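Endonuclease 8-like L720 (Acanthamoeba polyphaga mimivirus, PDB 4MB7) is an endonuclease VIII-like protein of the Fpg/Nei family, built from an N-terminal beta-rich domain, a helical H2TH domain and a zinc-binding C-terminal part. Local coordinates at residues A[22-27]-A[34-39]; A[17-22]-A[92-97]; A[43-48]-A[135-140]; A[47-52]-A[66-71]. One frame throughout, in Å; residues are numbered along the deposited sequence. Where two conformers were deposited one is given.

Contact 1 of 4, residues A[22-27]-A[34-39]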
loop_
_atom_site.group_PDB
_atom_site.type_symbol
_atom_site.label_atom_id
_atom_site.label_comp_id
_atom_site.label_asym_id
_atom_site.label_seq_id
_atom_site.Cartn_x
_atom_site.Cartn_y
_atom_site.Cartn_z
ATOM N N VAL A 22 -0.723 22.727 15.138
ATOM C CA VAL A 22 -0.209 24.008 15.607
ATOM C C VAL A 22 0.612 24.686 14.515
ATOM O O VAL A 22 0.484 25.887 14.280
ATOM C CB VAL A 22 0.644 23.838 16.880
ATOM C CG1 VAL A 22 1.374 25.130 17.217
ATOM C CG2 VAL A 22 -0.231 23.397 18.041
ATOM N N SER A 23 1.452 23.905 13.847
ATOM C CA SER A 23 2.229 24.407 12.723
ATOM C C SER A 23 2.363 23.328 11.655
ATOM O O SER A 23 2.306 22.136 11.953
ATOM C CB SER A 23 3.610 24.887 13.184
ATOM O OG SER A 23 4.364 23.828 13.742
ATOM N N ILE A 24 2.532 23.756 10.409
ATOM C CA ILE A 24 2.628 22.837 9.278
ATOM C C ILE A 24 3.407 23.499 8.144
ATOM O O ILE A 24 3.224 24.685 7.873
ATOM C CB ILE A 24 1.221 22.382 8.810
ATOM C CG1 ILE A 24 1.312 21.461 7.591
ATOM C CG2 ILE A 24 0.332 23.582 8.515
ATOM C CD1 ILE A 24 0.000 20.774 7.259
ATOM N N SER A 25 4.293 22.742 7.500
ATOM C CA SER A 25 5.146 23.306 6.454
ATOM C C SER A 25 5.744 22.249 5.525
ATOM O O SER A 25 5.513 21.054 5.696
ATOM C CB SER A 25 6.273 24.131 7.079
ATOM O OG SER A 25 7.145 23.306 7.835
ATOM N N GLY A 26 6.527 22.709 4.551
ATOM C CA GLY A 26 7.149 21.832 3.573
ATOM C C GLY A 26 6.611 22.089 2.177
ATOM O O GLY A 26 5.523 22.642 2.027
ATOM N N PRO A 27 7.374 21.694 1.144
ATOM C CA PRO A 27 6.963 21.909 -0.250
ATOM C C PRO A 27 5.637 21.236 -0.600
ATOM O O PRO A 27 4.836 21.822 -1.326
ATOM C CB PRO A 27 8.113 21.292 -1.060
ATOM C CG PRO A 27 8.852 20.412 -0.100
ATOM C CD PRO A 27 8.702 21.062 1.237
ATOM N N VAL A 34 -3.600 25.400 0.642
ATOM C CA VAL A 34 -4.683 25.604 1.604
ATOM C C VAL A 34 -4.117 25.743 3.019
ATOM O O VAL A 34 -3.224 24.992 3.409
ATOM C CB VAL A 34 -5.707 24.440 1.565
ATOM C CG1 VAL A 34 -6.667 24.516 2.743
ATOM C CG2 VAL A 34 -6.476 24.444 0.251
ATOM N N ASP A 35 -4.629 26.709 3.779
ATOM C CA ASP A 35 -4.187 26.916 5.156
ATOM C C ASP A 35 -4.844 25.908 6.102
ATOM O O ASP A 35 -6.062 25.912 6.278
ATOM C CB ASP A 35 -4.491 28.347 5.610
ATOM C CG ASP A 35 -3.979 28.640 7.008
ATOM O OD1 ASP A 35 -3.025 27.964 7.448
ATOM O OD2 ASP A 35 -4.527 29.549 7.666
ATOM N N LEU A 36 -4.031 25.052 6.712
ATOM C CA LEU A 36 -4.546 23.989 7.571
ATOM C C LEU A 36 -4.242 24.202 9.053
ATOM O O LEU A 36 -4.454 23.302 9.867
ATOM C CB LEU A 36 -4.003 22.628 7.122
ATOM C CG LEU A 36 -4.466 22.129 5.752
ATOM C CD1 LEU A 36 -3.818 20.795 5.422
ATOM C CD2 LEU A 36 -5.981 22.017 5.712
ATOM N N ILE A 37 -3.744 25.384 9.399
ATOM C CA ILE A 37 -3.462 25.715 10.795
ATOM C C ILE A 37 -4.718 25.558 11.653
ATOM O O ILE A 37 -5.809 25.954 11.240
ATOM C CB ILE A 37 -2.904 27.151 10.937
ATOM C CG1 ILE A 37 -1.575 27.285 10.194
ATOM C CG2 ILE A 37 -2.711 27.516 12.401
ATOM C CD1 ILE A 37 -0.480 26.400 10.745
ATOM N N ASP A 38 -4.552 24.942 12.823
ATOM C CA ASP A 38 -5.628 24.756 13.803
ATOM C C ASP A 38 -6.719 23.770 13.381
ATOM O O ASP A 38 -7.749 23.656 14.043
ATOM C CB ASP A 38 -6.242 26.098 14.223
ATOM C CG ASP A 38 -5.257 26.979 14.963
ATOM O OD1 ASP A 38 -4.408 26.431 15.701
ATOM O OD2 ASP A 38 -5.327 28.215 14.804
ATOM N N TYR A 39 -6.490 23.058 12.283
ATOM C CA TYR A 39 -7.364 21.951 11.921
ATOM C C TYR A 39 -7.161 20.800 12.902
ATOM O O TYR A 39 -6.108 20.687 13.527
ATOM C CB TYR A 39 -7.090 21.485 10.490
ATOM C CG TYR A 39 -8.012 22.096 9.458
ATOM C CD1 TYR A 39 -7.841 23.406 9.029
ATOM C CD2 TYR A 39 -9.053 21.358 8.910
ATOM C CE1 TYR A 39 -8.683 23.966 8.084
ATOM C CE2 TYR A 39 -9.899 21.907 7.965
ATOM C CZ TYR A 39 -9.710 23.212 7.556
ATOM O OH TYR A 39 -10.549 23.764 6.615
#

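Contact 2 of 4, residues A[17-22]-A[92-97]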
loop_
_atom_site.group_PDB
_atom_site.type_symbol
_atom_site.label_atom_id
_atom_site.label_comp_id
_atom_site.label_asym_id
_atom_site.label_seq_id
_atom_site.Cartn_x
_atom_site.Cartn_y
_atom_site.Cartn_z
ATOM N N LYS A 17 -4.783 11.104 16.363
ATOM C CA LYS A 17 -6.196 11.441 16.246
ATOM C C LYS A 17 -6.648 12.373 17.374
ATOM O O LYS A 17 -6.195 12.240 18.509
ATOM C CB LYS A 17 -7.026 10.156 16.251
ATOM C CG LYS A 17 -8.530 10.358 16.297
ATOM C CD LYS A 17 -9.250 9.034 16.488
ATOM C CE LYS A 17 -10.743 9.246 16.674
ATOM N NZ LYS A 17 -11.469 7.959 16.851
ATOM N N ASN A 18 -7.523 13.319 17.029
ATOM C CA ASN A 18 -8.104 14.292 17.963
ATOM C C ASN A 18 -7.172 15.420 18.409
ATOM O O ASN A 18 -7.538 16.233 19.258
ATOM C CB ASN A 18 -8.745 13.607 19.178
ATOM C CG ASN A 18 -9.876 12.679 18.790
ATOM O OD1 ASN A 18 -10.634 12.961 17.862
ATOM N ND2 ASN A 18 -9.994 11.561 19.496
ATOM N N HIS A 19 -5.977 15.480 17.831
ATOM C CA HIS A 19 -5.041 16.552 18.161
ATOM C C HIS A 19 -5.046 17.670 17.122
ATOM O O HIS A 19 -5.351 17.445 15.950
ATOM C CB HIS A 19 -3.627 16.001 18.371
ATOM C CG HIS A 19 -3.478 15.203 19.628
ATOM N ND1 HIS A 19 -3.304 15.789 20.864
ATOM C CD2 HIS A 19 -3.493 13.866 19.845
ATOM C CE1 HIS A 19 -3.210 14.848 21.785
ATOM N NE2 HIS A 19 -3.321 13.672 21.194
ATOM N N ARG A 20 -4.707 18.874 17.568
ATOM C CA ARG A 20 -4.782 20.067 16.732
ATOM C C ARG A 20 -3.451 20.379 16.064
ATOM O O ARG A 20 -2.392 20.249 16.677
ATOM C CB ARG A 20 -5.230 21.263 17.579
ATOM C CG ARG A 20 -5.352 22.569 16.812
ATOM C CD ARG A 20 -5.908 23.674 17.699
ATOM N NE ARG A 20 -5.185 23.768 18.965
ATOM C CZ ARG A 20 -4.071 24.472 19.140
ATOM N NH1 ARG A 20 -3.544 25.148 18.129
ATOM N NH2 ARG A 20 -3.483 24.496 20.328
ATOM N N ILE A 21 -3.509 20.797 14.803
ATOM C CA ILE A 21 -2.313 21.228 14.092
ATOM C C ILE A 21 -1.902 22.628 14.535
ATOM O O ILE A 21 -2.635 23.595 14.333
ATOM C CB ILE A 21 -2.525 21.217 12.568
ATOM C CG1 ILE A 21 -2.751 19.785 12.078
ATOM C CG2 ILE A 21 -1.330 21.845 11.864
ATOM C CD1 ILE A 21 -3.134 19.689 10.614
ATOM N N VAL A 22 -0.723 22.727 15.138
ATOM C CA VAL A 22 -0.209 24.008 15.607
ATOM C C VAL A 22 0.612 24.686 14.515
ATOM O O VAL A 22 0.484 25.887 14.280
ATOM C CB VAL A 22 0.644 23.838 16.880
ATOM C CG1 VAL A 22 1.374 25.130 17.217
ATOM C CG2 VAL A 22 -0.231 23.397 18.041
ATOM N N GLN A 92 3.413 19.739 13.138
ATOM C CA GLN A 92 3.539 19.731 14.592
ATOM C C GLN A 92 2.172 19.862 15.254
ATOM O O GLN A 92 1.392 20.754 14.920
ATOM C CB GLN A 92 4.471 20.841 15.080
ATOM C CG GLN A 92 4.623 20.859 16.597
ATOM C CD GLN A 92 5.796 21.691 17.070
ATOM O OE1 GLN A 92 6.569 22.214 16.268
ATOM N NE2 GLN A 92 5.936 21.814 18.384
ATOM N N LEU A 93 1.889 18.966 16.193
ATOM C CA LEU A 93 0.601 18.948 16.874
ATOM C C LEU A 93 0.661 19.643 18.236
ATOM O O LEU A 93 1.730 20.060 18.682
ATOM C CB LEU A 93 0.115 17.509 17.029
ATOM C CG LEU A 93 0.019 16.760 15.697
ATOM C CD1 LEU A 93 -0.296 15.296 15.920
ATOM C CD2 LEU A 93 -1.029 17.407 14.803
ATOM N N ASP A 94 -0.491 19.759 18.890
ATOM C CA ASP A 94 -0.592 20.474 20.163
ATOM C C ASP A 94 0.098 19.768 21.333
ATOM O O ASP A 94 0.345 20.381 22.371
ATOM C CB ASP A 94 -2.055 20.775 20.506
ATOM C CG ASP A 94 -2.941 19.542 20.440
ATOM O OD1 ASP A 94 -2.414 18.413 20.533
ATOM O OD2 ASP A 94 -4.171 19.704 20.297
ATOM N N ASN A 95 0.404 18.485 21.166
ATOM C CA ASN A 95 1.107 17.733 22.201
ATOM C C ASN A 95 2.596 17.560 21.904
ATOM O O ASN A 95 3.223 16.613 22.383
ATOM C CB ASN A 95 0.448 16.368 22.429
ATOM C CG ASN A 95 0.454 15.499 21.185
ATOM O OD1 ASN A 95 0.907 15.919 20.121
ATOM N ND2 ASN A 95 -0.046 14.277 21.317
ATOM N N ASP A 96 3.140 18.473 21.101
ATOM C CA ASP A 96 4.562 18.485 20.732
ATOM C C ASP A 96 5.015 17.323 19.841
ATOM O O ASP A 96 6.201 17.202 19.531
ATOM C CB ASP A 96 5.465 18.599 21.968
ATOM C CG ASP A 96 5.825 20.035 22.298
ATOM O OD1 ASP A 96 5.084 20.951 21.880
ATOM O OD2 ASP A 96 6.852 20.248 22.975
ATOM N N ILE A 97 4.078 16.476 19.428
ATOM C CA ILE A 97 4.385 15.425 18.466
ATOM C C ILE A 97 4.574 16.041 17.084
ATOM O O ILE A 97 3.817 16.924 16.685
ATOM C CB ILE A 97 3.270 14.359 18.420
ATOM C CG1 ILE A 97 3.302 13.506 19.689
ATOM C CG2 ILE A 97 3.406 13.474 17.185
ATOM C CD1 ILE A 97 2.305 12.374 19.683
HETATM O O HOH W 1 -5.442 22.234 20.868
#

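Contact 3 of 4, residues A[43-48]-A[135-140]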
loop_
_atom_site.group_PDB
_atom_site.type_symbol
_atom_site.label_atom_id
_atom_site.label_comp_id
_atom_site.label_asym_id
_atom_site.label_seq_id
_atom_site.Cartn_x
_atom_site.Cartn_y
_atom_site.Cartn_z
ATOM N N LYS A 43 -9.589 11.542 11.770
ATOM C CA LYS A 43 -9.486 10.107 11.520
ATOM C C LYS A 43 -8.354 9.746 10.555
ATOM O O LYS A 43 -8.079 10.475 9.603
ATOM C CB LYS A 43 -10.819 9.580 10.973
ATOM C CG LYS A 43 -10.897 8.069 10.837
ATOM N N TRP A 44 -7.698 8.620 10.825
ATOM C CA TRP A 44 -6.774 8.008 9.880
ATOM C C TRP A 44 -7.395 6.715 9.364
ATOM O O TRP A 44 -8.096 6.023 10.100
ATOM C CB TRP A 44 -5.452 7.635 10.557
ATOM C CG TRP A 44 -4.596 8.768 11.027
ATOM C CD1 TRP A 44 -4.628 9.364 12.254
ATOM C CD2 TRP A 44 -3.541 9.409 10.297
ATOM N NE1 TRP A 44 -3.672 10.350 12.326
ATOM C CE2 TRP A 44 -2.991 10.396 11.138
ATOM C CE3 TRP A 44 -3.016 9.250 9.009
ATOM C CZ2 TRP A 44 -1.942 11.221 10.733
ATOM C CZ3 TRP A 44 -1.977 10.071 8.610
ATOM C CH2 TRP A 44 -1.449 11.042 9.470
ATOM N N TRP A 45 -7.134 6.390 8.104
ATOM C CA TRP A 45 -7.398 5.049 7.595
ATOM C C TRP A 45 -6.503 4.764 6.396
ATOM O O TRP A 45 -5.849 5.667 5.876
ATOM C CB TRP A 45 -8.886 4.832 7.264
ATOM C CG TRP A 45 -9.396 5.529 6.027
ATOM C CD1 TRP A 45 -9.642 4.960 4.809
ATOM C CD2 TRP A 45 -9.758 6.910 5.903
ATOM N NE1 TRP A 45 -10.118 5.907 3.930
ATOM C CE2 TRP A 45 -10.199 7.111 4.578
ATOM C CE3 TRP A 45 -9.740 8.001 6.781
ATOM C CZ2 TRP A 45 -10.619 8.357 4.111
ATOM C CZ3 TRP A 45 -10.157 9.234 6.314
ATOM C CH2 TRP A 45 -10.591 9.402 4.992
ATOM N N PHE A 46 -6.451 3.504 5.981
ATOM C CA PHE A 46 -5.623 3.129 4.844
ATOM C C PHE A 46 -6.313 2.084 3.981
ATOM O O PHE A 46 -7.138 1.309 4.462
ATOM C CB PHE A 46 -4.251 2.621 5.309
ATOM C CG PHE A 46 -4.278 1.232 5.889
ATOM C CD1 PHE A 46 -4.574 1.031 7.229
ATOM C CD2 PHE A 46 -3.998 0.128 5.096
ATOM C CE1 PHE A 46 -4.601 -0.247 7.765
ATOM C CE2 PHE A 46 -4.024 -1.149 5.625
ATOM C CZ PHE A 46 -4.327 -1.338 6.959
ATOM N N ALA A 47 -5.970 2.078 2.699
ATOM C CA ALA A 47 -6.499 1.102 1.762
ATOM C C ALA A 47 -5.460 0.878 0.678
ATOM O O ALA A 47 -5.162 1.782 -0.100
ATOM C CB ALA A 47 -7.802 1.595 1.160
ATOM N N GLY A 48 -4.898 -0.324 0.637
ATOM C CA GLY A 48 -3.828 -0.612 -0.297
ATOM C C GLY A 48 -2.603 0.230 -0.006
ATOM O O GLY A 48 -2.105 0.248 1.119
ATOM N N LYS A 135 -14.540 1.304 0.402
ATOM C CA LYS A 135 -14.873 -0.001 -0.160
ATOM C C LYS A 135 -13.627 -0.856 -0.374
ATOM O O LYS A 135 -13.652 -2.072 -0.169
ATOM C CB LYS A 135 -15.628 0.167 -1.480
ATOM C CG LYS A 135 -15.951 -1.140 -2.188
ATOM N N LEU A 136 -12.536 -0.213 -0.782
ATOM C CA LEU A 136 -11.297 -0.916 -1.100
ATOM C C LEU A 136 -10.604 -1.529 0.118
ATOM O O LEU A 136 -9.766 -2.421 -0.028
ATOM C CB LEU A 136 -10.333 0.012 -1.846
ATOM C CG LEU A 136 -10.680 0.264 -3.314
ATOM C CD1 LEU A 136 -9.846 1.399 -3.890
ATOM C CD2 LEU A 136 -10.483 -1.009 -4.125
ATOM N N MET A 137 -10.953 -1.053 1.311
ATOM C CA MET A 137 -10.393 -1.599 2.547
ATOM C C MET A 137 -10.759 -3.070 2.710
ATOM O O MET A 137 -10.010 -3.848 3.302
ATOM C CB MET A 137 -10.895 -0.822 3.765
ATOM C CG MET A 137 -10.363 0.595 3.881
ATOM S SD MET A 137 -10.902 1.366 5.418
ATOM C CE MET A 137 -10.163 0.270 6.620
ATOM N N LYS A 138 -11.919 -3.441 2.181
ATOM C CA LYS A 138 -12.411 -4.808 2.285
ATOM C C LYS A 138 -11.625 -5.771 1.397
ATOM O O LYS A 138 -11.691 -6.985 1.582
ATOM C CB LYS A 138 -13.897 -4.865 1.925
ATOM C CG LYS A 138 -14.788 -4.010 2.811
ATOM C CD LYS A 138 -16.249 -4.164 2.423
ATOM C CE LYS A 138 -17.160 -3.354 3.333
ATOM N NZ LYS A 138 -18.595 -3.518 2.965
ATOM N N TYR A 139 -10.880 -5.224 0.440
ATOM C CA TYR A 139 -10.121 -6.042 -0.504
ATOM C C TYR A 139 -8.636 -6.061 -0.164
ATOM O O TYR A 139 -7.853 -6.767 -0.803
ATOM C CB TYR A 139 -10.320 -5.531 -1.936
ATOM C CG TYR A 139 -11.766 -5.464 -2.374
ATOM C CD1 TYR A 139 -12.692 -6.403 -1.936
ATOM C CD2 TYR A 139 -12.207 -4.458 -3.225
ATOM C CE1 TYR A 139 -14.015 -6.343 -2.334
ATOM C CE2 TYR A 139 -13.528 -4.389 -3.627
ATOM C CZ TYR A 139 -14.428 -5.334 -3.180
ATOM O OH TYR A 139 -15.744 -5.269 -3.579
ATOM N N ASP A 140 -8.254 -5.274 0.837
ATOM C CA ASP A 140 -6.871 -5.185 1.287
ATOM C C ASP A 140 -6.558 -6.375 2.190
ATOM O O ASP A 140 -7.104 -6.494 3.284
ATOM C CB ASP A 140 -6.656 -3.867 2.045
ATOM C CG ASP A 140 -5.194 -3.602 2.393
ATOM O OD1 ASP A 140 -4.419 -4.561 2.599
ATOM O OD2 ASP A 140 -4.820 -2.413 2.473
HETATM O O HOH W 2 -2.077 -2.140 2.322
#

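Contact 4 of 4, residues A[47-52]-A[66-71]. With SO4 (sulfate ion), chain E; SO4 (sulfate ion), chain D.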
loop_
_atom_site.group_PDB
_atom_site.type_symbol
_atom_site.label_atom_id
_atom_site.label_comp_id
_atom_site.label_asym_id
_atom_site.label_seq_id
_atom_site.Cartn_x
_atom_site.Cartn_y
_atom_site.Cartn_z
ATOM N N ALA A 47 -5.970 2.078 2.699
ATOM C CA ALA A 47 -6.499 1.102 1.762
ATOM C C ALA A 47 -5.460 0.878 0.678
ATOM O O ALA A 47 -5.162 1.782 -0.100
ATOM C CB ALA A 47 -7.802 1.595 1.160
ATOM N N GLY A 48 -4.898 -0.324 0.637
ATOM C CA GLY A 48 -3.828 -0.612 -0.297
ATOM C C GLY A 48 -2.603 0.230 -0.006
ATOM O O GLY A 48 -2.105 0.248 1.119
ATOM N N LYS A 49 -2.121 0.941 -1.019
ATOM C CA LYS A 49 -0.911 1.744 -0.873
ATOM C C LYS A 49 -1.204 3.202 -0.511
ATOM O O LYS A 49 -0.314 4.052 -0.561
ATOM C CB LYS A 49 -0.062 1.659 -2.144
ATOM C CG LYS A 49 0.383 0.238 -2.482
ATOM C CD LYS A 49 1.193 0.190 -3.764
ATOM C CE LYS A 49 1.563 -1.242 -4.122
ATOM N NZ LYS A 49 2.179 -1.336 -5.473
ATOM N N TYR A 50 -2.449 3.484 -0.141
ATOM C CA TYR A 50 -2.849 4.835 0.246
ATOM C C TYR A 50 -3.125 4.932 1.745
ATOM O O TYR A 50 -3.819 4.086 2.310
ATOM C CB TYR A 50 -4.115 5.258 -0.502
ATOM C CG TYR A 50 -3.961 5.504 -1.990
ATOM C CD1 TYR A 50 -2.927 6.285 -2.489
ATOM C CD2 TYR A 50 -4.870 4.965 -2.894
ATOM C CE1 TYR A 50 -2.800 6.516 -3.853
ATOM C CE2 TYR A 50 -4.751 5.187 -4.251
ATOM C CZ TYR A 50 -3.717 5.962 -4.728
ATOM O OH TYR A 50 -3.606 6.180 -6.084
ATOM N N ILE A 51 -2.591 5.970 2.380
ATOM C CA ILE A 51 -2.953 6.309 3.753
ATOM C C ILE A 51 -3.724 7.625 3.755
ATOM O O ILE A 51 -3.286 8.602 3.150
ATOM C CB ILE A 51 -1.713 6.456 4.657
ATOM C CG1 ILE A 51 -0.976 5.124 4.774
ATOM C CG2 ILE A 51 -2.119 6.955 6.041
ATOM C CD1 ILE A 51 0.249 5.181 5.665
ATOM N N TYR A 52 -4.867 7.652 4.436
ATOM C CA TYR A 52 -5.738 8.822 4.409
ATOM C C TYR A 52 -5.809 9.528 5.755
ATOM O O TYR A 52 -5.838 8.886 6.805
ATOM C CB TYR A 52 -7.149 8.433 3.960
ATOM C CG TYR A 52 -7.226 7.892 2.550
ATOM C CD1 TYR A 52 -7.463 8.737 1.475
ATOM C CD2 TYR A 52 -7.066 6.535 2.295
ATOM C CE1 TYR A 52 -7.539 8.247 0.183
ATOM C CE2 TYR A 52 -7.137 6.035 1.004
ATOM C CZ TYR A 52 -7.373 6.899 -0.047
ATOM O OH TYR A 52 -7.444 6.416 -1.336
ATOM N N ARG A 66 -4.242 12.559 1.246
ATOM C CA ARG A 66 -3.891 11.213 0.817
ATOM C C ARG A 66 -2.390 11.090 0.606
ATOM O O ARG A 66 -1.782 11.892 -0.106
ATOM C CB ARG A 66 -4.627 10.838 -0.473
ATOM C CG ARG A 66 -4.426 9.390 -0.892
ATOM C CD ARG A 66 -4.943 9.149 -2.303
ATOM N NE ARG A 66 -4.102 9.810 -3.297
ATOM C CZ ARG A 66 -4.439 9.981 -4.570
ATOM N NH1 ARG A 66 -5.609 9.543 -5.016
ATOM N NH2 ARG A 66 -3.606 10.596 -5.397
ATOM N N THR A 67 -1.799 10.077 1.226
ATOM C CA THR A 67 -0.373 9.828 1.098
ATOM C C THR A 67 -0.113 8.506 0.388
ATOM O O THR A 67 -0.660 7.466 0.760
ATOM C CB THR A 67 0.316 9.796 2.476
ATOM O OG1 THR A 67 0.102 11.045 3.148
ATOM C CG2 THR A 67 1.811 9.560 2.320
ATOM N N HIS A 68 0.716 8.560 -0.646
ATOM C CA HIS A 68 1.210 7.356 -1.293
ATOM C C HIS A 68 2.720 7.288 -1.091
ATOM O O HIS A 68 3.471 8.057 -1.691
ATOM C CB HIS A 68 0.880 7.366 -2.786
ATOM C CG HIS A 68 1.428 6.188 -3.529
ATOM N ND1 HIS A 68 1.831 6.259 -4.846
ATOM C CD2 HIS A 68 1.641 4.909 -3.140
ATOM C CE1 HIS A 68 2.268 5.076 -5.235
ATOM N NE2 HIS A 68 2.164 4.238 -4.219
ATOM N N MET A 69 3.158 6.378 -0.229
ATOM C CA MET A 69 4.575 6.244 0.073
ATOM C C MET A 69 5.318 5.579 -1.082
ATOM O O MET A 69 4.978 4.474 -1.501
ATOM C CB MET A 69 4.777 5.460 1.374
ATOM C CG MET A 69 4.283 6.198 2.612
ATOM S SD MET A 69 4.559 5.300 4.154
ATOM C CE MET A 69 3.407 3.937 3.979
ATOM N N MET A 70 6.324 6.268 -1.605
ATOM C CA MET A 70 7.107 5.731 -2.708
ATOM C C MET A 70 8.271 4.912 -2.167
ATOM O O MET A 70 8.288 4.558 -0.988
ATOM C CB MET A 70 7.603 6.855 -3.620
ATOM C CG MET A 70 6.479 7.678 -4.237
ATOM S SD MET A 70 7.059 8.967 -5.356
ATOM C CE MET A 70 7.790 7.981 -6.660
ATOM N N MET A 71 9.232 4.601 -3.029
ATOM C CA MET A 71 10.402 3.838 -2.611
ATOM C C MET A 71 11.132 4.586 -1.503
ATOM O O MET A 71 11.456 5.766 -1.652
ATOM C CB MET A 71 11.338 3.582 -3.793
ATOM C CG MET A 71 12.593 2.808 -3.426
ATOM S SD MET A 71 13.496 2.232 -4.875
ATOM C CE MET A 71 12.266 1.168 -5.626
HETATM S S SO4 E . 0.858 2.064 -7.284
HETATM O O1 SO4 E . 0.053 2.606 -6.194
HETATM O O2 SO4 E . 2.196 2.645 -7.236
HETATM O O3 SO4 E . 0.951 0.613 -7.143
HETATM O O4 SO4 E . 0.233 2.390 -8.563
HETATM S S SO4 D . 5.908 -1.757 -5.552
HETATM O O1 SO4 D . 4.977 -1.362 -4.499
HETATM O O2 SO4 D . 6.579 -0.570 -6.078
HETATM O O3 SO4 D . 6.903 -2.672 -5.001
HETATM O O4 SO4 D . 5.177 -2.415 -6.630
HETATM O O HOH W 3 2.415 3.598 -0.006
HETATM O O HOH W 4 -2.315 10.827 4.450
HETATM O O HOH W 5 -7.691 7.685 -3.807
#

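Contact 1 of 4, residues A[22-27]-A[34-39]
I24 runs its long branch anti to the backbone N (chi1 178°), which leaves CG2 in the crowded position between the N and the carbonyl carbon, and I37, with CG1 beside its backbone N (chi1 -62°), bends at chi2 (-63°) so that CD1 comes up to meet it. The two side chains slide past each other in opposite directions, and the touch is methyl to methyl: I24 CG2 lies 3.7 Å from I37 CD1. The same I37 CD1 also sits 3.7 Å from the backbone O of V22 and brushes S23 CA, so one methyl packs against the strand at V22 and S23, which both face Q92 in a classic beta bulge. At the far end of I24, CD1 reaches L36 CD1 at 4.2 Å, a looser apolar touch. L36 in turn starts a type II turn that ends at Y39, closed by Y39 N to L36 O at 3.2 Å, and its CD2 packs over the centre of the Y39 ring. I37 N, inside the turn, makes a weak bond back to D35 OD1. Y29 of helix 27-32 also touches I24, while L36 leans on Y63 and I65 of strand 63-70. With no hydrogen bond joining 22-27 to 34-39, three aliphatic side chains carry this surface contact, and its hold is van der Waals and hydrophobic.

Contact 2 of 4, residues A[17-22]-A[92-97]
The backbones run antiparallel for one bridge, I21 with L93 as a non-hydrogen-bonded pair, next to which V22 N donates to Q92 O at 2.9 Å in the carbonyl plane; beyond it the pairing loosens to a weak D94 N to R20 O bond, and in the type I turn L93-D96 the D94 side chain takes over. Its CG is held in the crowded position between N and carbonyl carbon (chi1 52°). D94 OD1 takes H19 ND1 at 2.8 Å through the syn lone pair, close to the ring plane, with ring and carboxylate 76° apart. OD2 accepts R20 N at 2.9 Å from above the carboxylate plane. A water bridges D94 OD2 to R20 NE, while R20 NH1 makes its salt bridge with D38. The carboxylate probably favours a protonated H19. N95 lays its amide over one face of that ring, ND2 3.2 Å from H19 CE1, and its OD1 accepts I97 N at 3.3 Å. That last bond closes an Asx turn, set within the reversal that joins strands 89-93 and 98-102 of the antiparallel sheet.

Contact 3 of 4, residues A[43-48]-A[135-140]
Here the end of edge strand 40-47, in the antiparallel sheet it forms with 50-56, meets the C-terminal part of helix 126-136 and the residues that follow. The close-packed part centres on M137. Its CG, anti to the carbonyl carbon (chi1 -69°), presses on F46 O at 3.4 Å and lies 3.9 Å from A47 CB, which also touches L136 CB. A bend at chi3 (61°) follows, and the sulfur makes an oblique Met-aromatic contact with W45: SD is 3.9 Å from CD1, the two side chains crossing at about a right angle. W45 is fixed by its NE1 bond to S133 and by stacking on Y52, so CD1 belongs to a ring held from two sides. By contrast, the polar side, which takes in a water, lies beyond A47. There D140, CG anti to the backbone N, turns OD2 to G48 in the turn A47-Y50, with the F46 ring perpendicular to the carboxylate and CE2 3.5 Å from OD2. A water donates to both G48 O and D140 OD2; D140 OD1 bonds S142. The bond that anchors this side, G48 N to D140 OD2, is 2.8 Å, from above the carboxylate plane, with 149° at the hydrogen.

Contact 4 of 4, residues A[47-52]-A[66-71]
Strands 50-56 and 63-70 form a beta hairpin, and this contact lies at its open end, where the type II' turn A47-Y50 brings the chain in from strand 40-47. I51 and T67 make the hydrogen-bonded pair: I51 N to T67 O is 2.9 Å and T67 N to I51 O 2.8 Å, both nearly straight. On the face that carries Y50, Y52, R66 and H68, the arginine runs alongside both tyrosines. R66 CD sits over Y50, 3.7 Å from the ring centroid, and a bend at chi3 (70°) lays the guanidinium flat on it, planes 13° apart, an off-centre cation-pi stack. Y52 flanks the same chain, CE1 3.5 Å from R66 CG, and a water links Y52 OH to R66 NH1. H68 receives the edge of Y50 in an offset edge-to-face pair. I51, on the face with T67, touches M69 CE through CD1 at 3.8 Å. K49 NZ binds two sulfates, one through O3 at 2.8 Å. The Y50-R66 stack runs diagonally between neighbouring cross-strand pairs of this antiparallel sheet.

From the N terminus, 17-22 leads into strand 21-25, where contact 2 opens a loop that closes only at 92-97. Contacts 1 and 4 both fall within that loop: contact 1 closes over the short helix 27-32, and contact 4 closes the hairpin of 50-56 and 63-70. Contact 3 starts at 43-48, inside the same loop, but closes at 135-140, so it crosses contact 2. Contacts 1 and 2 share V22 and meet through D38, tying the sheet of 21-25 and 89-93 to the turn before strand 40-47. Contacts 3 and 4 share A47 and G48, and W45 and Y52 pair their strands; contact 4 stays within this sheet, and contact 3 ties it to helix 126-136.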